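PDB 4LXR: protein toll from Drosophila melanogaster, which serves as a receptor for the cleaved cytokine spaetzle C-106, activating the signalling pathway that induces drosomycin and helping to set dorsal-ventral polarity in the embryo. Local coordinates for residues L425-L430 with T436-P441; M752-A757 with T761-L766. All coordinates share one frame; numbering follows the deposited sequence.

Contact 1: L425-L430 with T436-P441; sequences LQQPLL and TQINSP
The hydroxyl of S440, whose CB faces the CD1 methyl of L425, is held by three groups: OG is hydrogen-bonded to D464 OD2 and to the backbone N of F442, with a weak bond from W465 NE1. With chi1 at 87°, OG sits between the backbone N and the carbonyl carbon, and the CB methylene is what remains for L425, at 4.2 Å from its CD1. The apolar centre lies one residue further on. L425 CD2 rests 3.8 Å from P441 CD and also approaches P441 CG at 4.0 Å, so one methyl lies against the CD-CG side of the pyrrolidine ring, while CD1 bridges toward the serine. Shortening L425 to an alanine removes both methyls and would probably leave P441 CD and CG without their apolar partner in this contact. At the other end Q427 and I438 reach for each other from opposite directions. Q427 CG is anti to the backbone N (chi1 -172°), and a bend at chi2 (61°) brings the amide across the two branches of the isoleucine. There Q427 NE2 comes to 3.6 Å from I438 CD1, and Q427 OE1 to 3.6 Å from I438 CG2, a van der Waals meeting of amide and methyls. The backbones stay well apart, with CA atoms of L425 and S440 separated by 7.5 Å, and side chains alone make the contact, burying a modest 176 Å². Residues 425-430 lie in LRR 12 and lead into helix 429-433, whose I432 touches both Q427 and I438. The returning segment is held by N463, D464 and W465, Y462 touches L425 and Q427, and P441 packs on I402 of strand 401-402. The loop belongs to the leucine-rich-repeat solenoid, between strands 415-417 and 450-452.

Contact 2: M752-A757 with T761-L766; sequences MMCVNA and TRMVEL
M763 N donates a nearly straight hydrogen bond of 2.9 Å to M752 O (179° at the hydrogen), although the donor is tilted 33° from the carbonyl plane. M752 O also takes a hydrogen bond from a water that accepts from V764 N. C754 and T761 exchange a reciprocal pair: C754 N reaches T761 O at 2.8 Å and T761 N reaches C754 O at 3.0 Å. Between these bonds, M753 and R762 form the non-hydrogen-bonded pair. M753 bends at chi2 and chi3, curling back so that its SD lies 3.8 Å from R762 CG and its CE 3.7 Å from R762 N. The inner layer is sulfur-rich. M763, with CG anti to the backbone N (chi1 -176°), crosses the M752 side chain at a slant, its SD meeting M752 CE at 3.6 Å, and C754 SG lies 3.8 Å from L766 CD2. Further out, L736 and T739 of helix 733-740 contact M763 and M752 respectively. R762 NH1 bonds to N750 O, and the C754-C728 disulfide fixes the cysteine. A short antiparallel hairpin leading into a 3-10 turn, pinned by a disulfide, is thus part of the second C-terminal leucine-rich-repeat cap of the ectodomain.

How the contacts relate
From the N terminus, the chain runs through the long repeat array before contact 1, where 436-441 comes back against 425-430 and closes a short loop holding helix 429-433, starting in LRR 12 and ending before LRR 13. The chain then passes through the remaining repeats, the first C-terminal cap, the LRRNT region and the second, smaller mixed sheet before contact 2 closes a hairpin, whose turn is partly unmodelled. The two closures follow in series, neither nesting nor crossing. Their centres lie 74 Å apart and their nearest atoms about 58 Å. Contact 1 closes the loop that leaves LRR 12, its returning segment held by residues of LRR 13, while contact 2 belongs to the second C-terminal cap of the ectodomain.

Contact 1: L425-L430 with T436-P441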
loop_
_atom_site.group_PDB
_atom_site.type_symbol
_atom_site.label_atom_id
_atom_site.label_comp_id
_atom_site.label_asym_id
_atom_site.label_seq_id
_atom_site.Cartn_x
_atom_site.Cartn_y
_atom_site.Cartn_z
ATOM N N LEU A 425 -18.882 9.670 -16.021
ATOM C CA LEU A 425 -19.057 9.235 -17.414
ATOM C C LEU A 425 -20.437 9.558 -17.991
ATOM O O LEU A 425 -20.833 9.009 -19.020
ATOM C CB LEU A 425 -18.711 7.755 -17.594
ATOM C CG LEU A 425 -17.269 7.345 -17.287
ATOM C CD1 LEU A 425 -17.066 5.875 -17.627
ATOM C CD2 LEU A 425 -16.260 8.222 -18.041
ATOM N N GLN A 426 -21.152 10.454 -17.311
ATOM C CA GLN A 426 -22.350 11.114 -17.834
ATOM C C GLN A 426 -23.372 10.135 -18.389
ATOM O O GLN A 426 -23.807 10.269 -19.529
ATOM C CB GLN A 426 -21.948 12.144 -18.899
ATOM C CG GLN A 426 -20.673 12.920 -18.535
ATOM C CD GLN A 426 -20.484 14.186 -19.349
ATOM O OE1 GLN A 426 -21.406 14.989 -19.495
ATOM N NE2 GLN A 426 -19.284 14.372 -19.884
ATOM N N GLN A 427 -23.763 9.166 -17.571
ATOM C CA GLN A 427 -24.560 8.048 -18.047
ATOM C C GLN A 427 -26.036 8.062 -17.617
ATOM O O GLN A 427 -26.335 8.042 -16.426
ATOM C CB GLN A 427 -23.905 6.747 -17.607
ATOM C CG GLN A 427 -24.554 5.523 -18.206
ATOM C CD GLN A 427 -24.478 5.504 -19.717
ATOM O OE1 GLN A 427 -23.400 5.613 -20.297
ATOM N NE2 GLN A 427 -25.626 5.365 -20.362
ATOM N N PRO A 428 -26.961 8.091 -18.596
ATOM C CA PRO A 428 -28.410 8.086 -18.341
ATOM C C PRO A 428 -28.939 6.752 -17.808
ATOM O O PRO A 428 -28.573 5.687 -18.303
ATOM C CB PRO A 428 -29.013 8.390 -19.719
ATOM C CG PRO A 428 -27.969 7.980 -20.685
ATOM C CD PRO A 428 -26.667 8.311 -20.022
ATOM N N LEU A 429 -29.816 6.836 -16.812
ATOM C CA LEU A 429 -30.235 5.682 -16.019
ATOM C C LEU A 429 -30.973 4.631 -16.825
ATOM O O LEU A 429 -30.810 3.432 -16.598
ATOM C CB LEU A 429 -31.110 6.136 -14.846
ATOM C CG LEU A 429 -30.439 6.377 -13.489
ATOM C CD1 LEU A 429 -29.162 7.214 -13.608
ATOM C CD2 LEU A 429 -31.435 7.041 -12.544
ATOM N N LEU A 430 -31.792 5.084 -17.764
ATOM C CA LEU A 430 -32.583 4.168 -18.563
ATOM C C LEU A 430 -31.731 3.372 -19.550
ATOM O O LEU A 430 -31.990 2.193 -19.782
ATOM C CB LEU A 430 -33.699 4.913 -19.280
ATOM C CG LEU A 430 -34.773 3.979 -19.811
ATOM C CD1 LEU A 430 -35.309 3.109 -18.687
ATOM C CD2 LEU A 430 -35.883 4.773 -20.434
ATOM N N THR A 436 -28.217 -1.422 -22.557
ATOM C CA THR A 436 -27.583 -0.950 -23.781
ATOM C C THR A 436 -26.064 -1.182 -23.736
ATOM O O THR A 436 -25.426 -1.013 -22.699
ATOM C CB THR A 436 -27.944 0.535 -24.068
ATOM O OG1 THR A 436 -29.338 0.628 -24.409
ATOM C CG2 THR A 436 -27.111 1.107 -25.219
ATOM N N GLN A 437 -25.511 -1.619 -24.862
ATOM C CA GLN A 437 -24.089 -1.865 -24.991
ATOM C C GLN A 437 -23.381 -0.519 -25.149
ATOM O O GLN A 437 -23.458 0.122 -26.200
ATOM C CB GLN A 437 -23.831 -2.775 -26.195
ATOM C CG GLN A 437 -22.488 -3.494 -26.182
ATOM C CD GLN A 437 -22.435 -4.644 -27.179
ATOM O OE1 GLN A 437 -23.420 -4.936 -27.857
ATOM N NE2 GLN A 437 -21.284 -5.301 -27.267
ATOM N N ILE A 438 -22.709 -0.083 -24.090
ATOM C CA ILE A 438 -22.147 1.259 -24.052
ATOM C C ILE A 438 -20.671 1.171 -23.743
ATOM O O ILE A 438 -20.288 0.663 -22.697
ATOM C CB ILE A 438 -22.825 2.115 -22.957
ATOM C CG1 ILE A 438 -24.350 2.001 -23.049
ATOM C CG2 ILE A 438 -22.382 3.569 -23.065
ATOM C CD1 ILE A 438 -25.068 2.125 -21.714
ATOM N N ASN A 439 -19.831 1.638 -24.657
ATOM C CA ASN A 439 -18.393 1.666 -24.377
ATOM C C ASN A 439 -17.987 2.923 -23.616
ATOM O O ASN A 439 -18.423 4.024 -23.951
ATOM C CB ASN A 439 -17.569 1.558 -25.665
ATOM C CG ASN A 439 -17.594 0.164 -26.266
ATOM O OD1 ASN A 439 -17.617 -0.839 -25.548
ATOM N ND2 ASN A 439 -17.584 0.096 -27.593
ATOM N N SER A 440 -17.159 2.739 -22.591
ATOM C CA SER A 440 -16.490 3.840 -21.906
ATOM C C SER A 440 -15.454 4.499 -22.832
ATOM O O SER A 440 -15.079 3.921 -23.849
ATOM C CB SER A 440 -15.796 3.321 -20.646
ATOM O OG SER A 440 -14.490 2.845 -20.942
ATOM N N PRO A 441 -14.996 5.717 -22.486
ATOM C CA PRO A 441 -13.924 6.379 -23.249
ATOM C C PRO A 441 -12.617 5.578 -23.277
ATOM O O PRO A 441 -11.729 5.850 -24.090
ATOM C CB PRO A 441 -13.709 7.698 -22.484
ATOM C CG PRO A 441 -15.008 7.970 -21.826
ATOM C CD PRO A 441 -15.578 6.613 -21.467
#

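Contact 2: M752-A757 with T761-L766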
loop_
_atom_site.group_PDB
_atom_site.type_symbol
_atom_site.label_atom_id
_atom_site.label_comp_id
_atom_site.label_asym_id
_atom_site.label_seq_id
_atom_site.Cartn_x
_atom_site.Cartn_y
_atom_site.Cartn_z
ATOM N N MET A 752 -54.738 -36.111 22.380
ATOM C CA MET A 752 -56.187 -36.078 22.178
ATOM C C MET A 752 -56.925 -36.689 23.385
ATOM O O MET A 752 -56.563 -37.759 23.886
ATOM C CB MET A 752 -56.570 -36.783 20.880
ATOM C CG MET A 752 -55.997 -36.114 19.635
ATOM S SD MET A 752 -56.248 -37.149 18.181
ATOM C CE MET A 752 -58.039 -37.067 17.985
ATOM N N MET A 753 -57.947 -35.984 23.849
ATOM C CA MET A 753 -58.688 -36.349 25.047
ATOM C C MET A 753 -60.160 -36.538 24.715
ATOM O O MET A 753 -60.727 -35.758 23.956
ATOM C CB MET A 753 -58.558 -35.239 26.101
ATOM C CG MET A 753 -57.137 -34.966 26.553
ATOM S SD MET A 753 -56.344 -36.436 27.280
ATOM C CE MET A 753 -57.209 -36.567 28.833
ATOM N N CYS A 754 -60.752 -37.591 25.273
ATOM C CA CYS A 754 -62.195 -37.810 25.287
ATOM C C CYS A 754 -62.770 -37.198 26.558
ATOM O O CYS A 754 -62.335 -37.531 27.663
ATOM C CB CYS A 754 -62.501 -39.312 25.303
ATOM S SG CYS A 754 -61.992 -40.203 23.831
ATOM N N VAL A 755 -63.755 -36.318 26.423
ATOM C CA VAL A 755 -64.219 -35.567 27.589
ATOM C C VAL A 755 -65.568 -36.021 28.177
ATOM O O VAL A 755 -66.501 -35.238 28.288
ATOM C CB VAL A 755 -64.168 -34.030 27.330
ATOM C CG1 VAL A 755 -62.742 -33.617 26.974
ATOM C CG2 VAL A 755 -65.133 -33.607 26.222
ATOM N N ASN A 756 -65.651 -37.284 28.581
ATOM C CA ASN A 756 -66.863 -37.807 29.225
ATOM C C ASN A 756 -66.627 -38.464 30.588
ATOM O O ASN A 756 -66.826 -39.671 30.737
ATOM C CB ASN A 756 -67.578 -38.805 28.313
ATOM C CG ASN A 756 -68.170 -38.154 27.082
ATOM O OD1 ASN A 756 -68.454 -36.956 27.071
ATOM N ND2 ASN A 756 -68.356 -38.945 26.031
ATOM N N ALA A 757 -66.221 -37.675 31.581
ATOM C CA ALA A 757 -66.025 -38.198 32.934
ATOM C C ALA A 757 -66.099 -37.100 33.991
ATOM O O ALA A 757 -65.377 -36.107 33.922
ATOM C CB ALA A 757 -64.703 -38.945 33.037
ATOM N N THR A 761 -60.302 -38.722 29.454
ATOM C CA THR A 761 -59.431 -39.872 29.260
ATOM C C THR A 761 -58.689 -39.752 27.934
ATOM O O THR A 761 -59.289 -39.343 26.945
ATOM C CB THR A 761 -60.273 -41.150 29.200
ATOM O OG1 THR A 761 -61.113 -41.220 30.359
ATOM C CG2 THR A 761 -59.383 -42.387 29.134
ATOM N N ARG A 762 -57.403 -40.109 27.898
ATOM C CA ARG A 762 -56.659 -40.081 26.633
ATOM C C ARG A 762 -57.340 -40.956 25.581
ATOM O O ARG A 762 -57.725 -42.100 25.854
ATOM C CB ARG A 762 -55.224 -40.562 26.801
ATOM C CG ARG A 762 -54.270 -39.617 27.487
ATOM C CD ARG A 762 -52.847 -40.143 27.323
ATOM N NE ARG A 762 -51.965 -39.681 28.389
ATOM C CZ ARG A 762 -51.370 -38.492 28.408
ATOM N NH1 ARG A 762 -51.562 -37.634 27.417
ATOM N NH2 ARG A 762 -50.580 -38.161 29.426
ATOM N N MET A 763 -57.487 -40.418 24.381
ATOM C CA MET A 763 -58.115 -41.161 23.306
ATOM C C MET A 763 -57.342 -42.437 22.960
ATOM O O MET A 763 -57.960 -43.473 22.648
ATOM C CB MET A 763 -58.306 -40.282 22.064
ATOM C CG MET A 763 -59.052 -41.015 20.967
ATOM S SD MET A 763 -59.480 -40.026 19.541
ATOM C CE MET A 763 -60.639 -38.858 20.255
ATOM N N VAL A 764 -56.011 -42.383 23.048
ATOM C CA VAL A 764 -55.184 -43.578 22.817
ATOM C C VAL A 764 -55.447 -44.705 23.808
ATOM O O VAL A 764 -55.023 -45.830 23.573
ATOM C CB VAL A 764 -53.644 -43.307 22.828
ATOM C CG1 VAL A 764 -53.231 -42.438 21.646
ATOM C CG2 VAL A 764 -53.213 -42.685 24.148
ATOM N N GLU A 765 -56.120 -44.407 24.915
ATOM C CA GLU A 765 -56.492 -45.452 25.860
ATOM C C GLU A 765 -57.858 -46.089 25.555
ATOM O O GLU A 765 -58.248 -47.060 26.207
ATOM C CB GLU A 765 -56.427 -44.939 27.300
ATOM C CG GLU A 765 -54.992 -44.746 27.773
ATOM C CD GLU A 765 -54.912 -44.295 29.208
ATOM O OE1 GLU A 765 -55.789 -44.684 30.006
ATOM O OE2 GLU A 765 -53.978 -43.533 29.531
ATOM N N LEU A 766 -58.568 -45.560 24.559
ATOM C CA LEU A 766 -59.881 -46.105 24.191
ATOM C C LEU A 766 -59.802 -47.097 23.041
ATOM O O LEU A 766 -59.123 -46.852 22.027
ATOM C CB LEU A 766 -60.882 -44.997 23.813
ATOM C CG LEU A 766 -61.591 -44.235 24.934
ATOM C CD1 LEU A 766 -62.187 -45.200 25.931
ATOM C CD2 LEU A 766 -60.648 -43.265 25.638
HETATM O O HOH W 1 -54.756 -39.618 23.182
#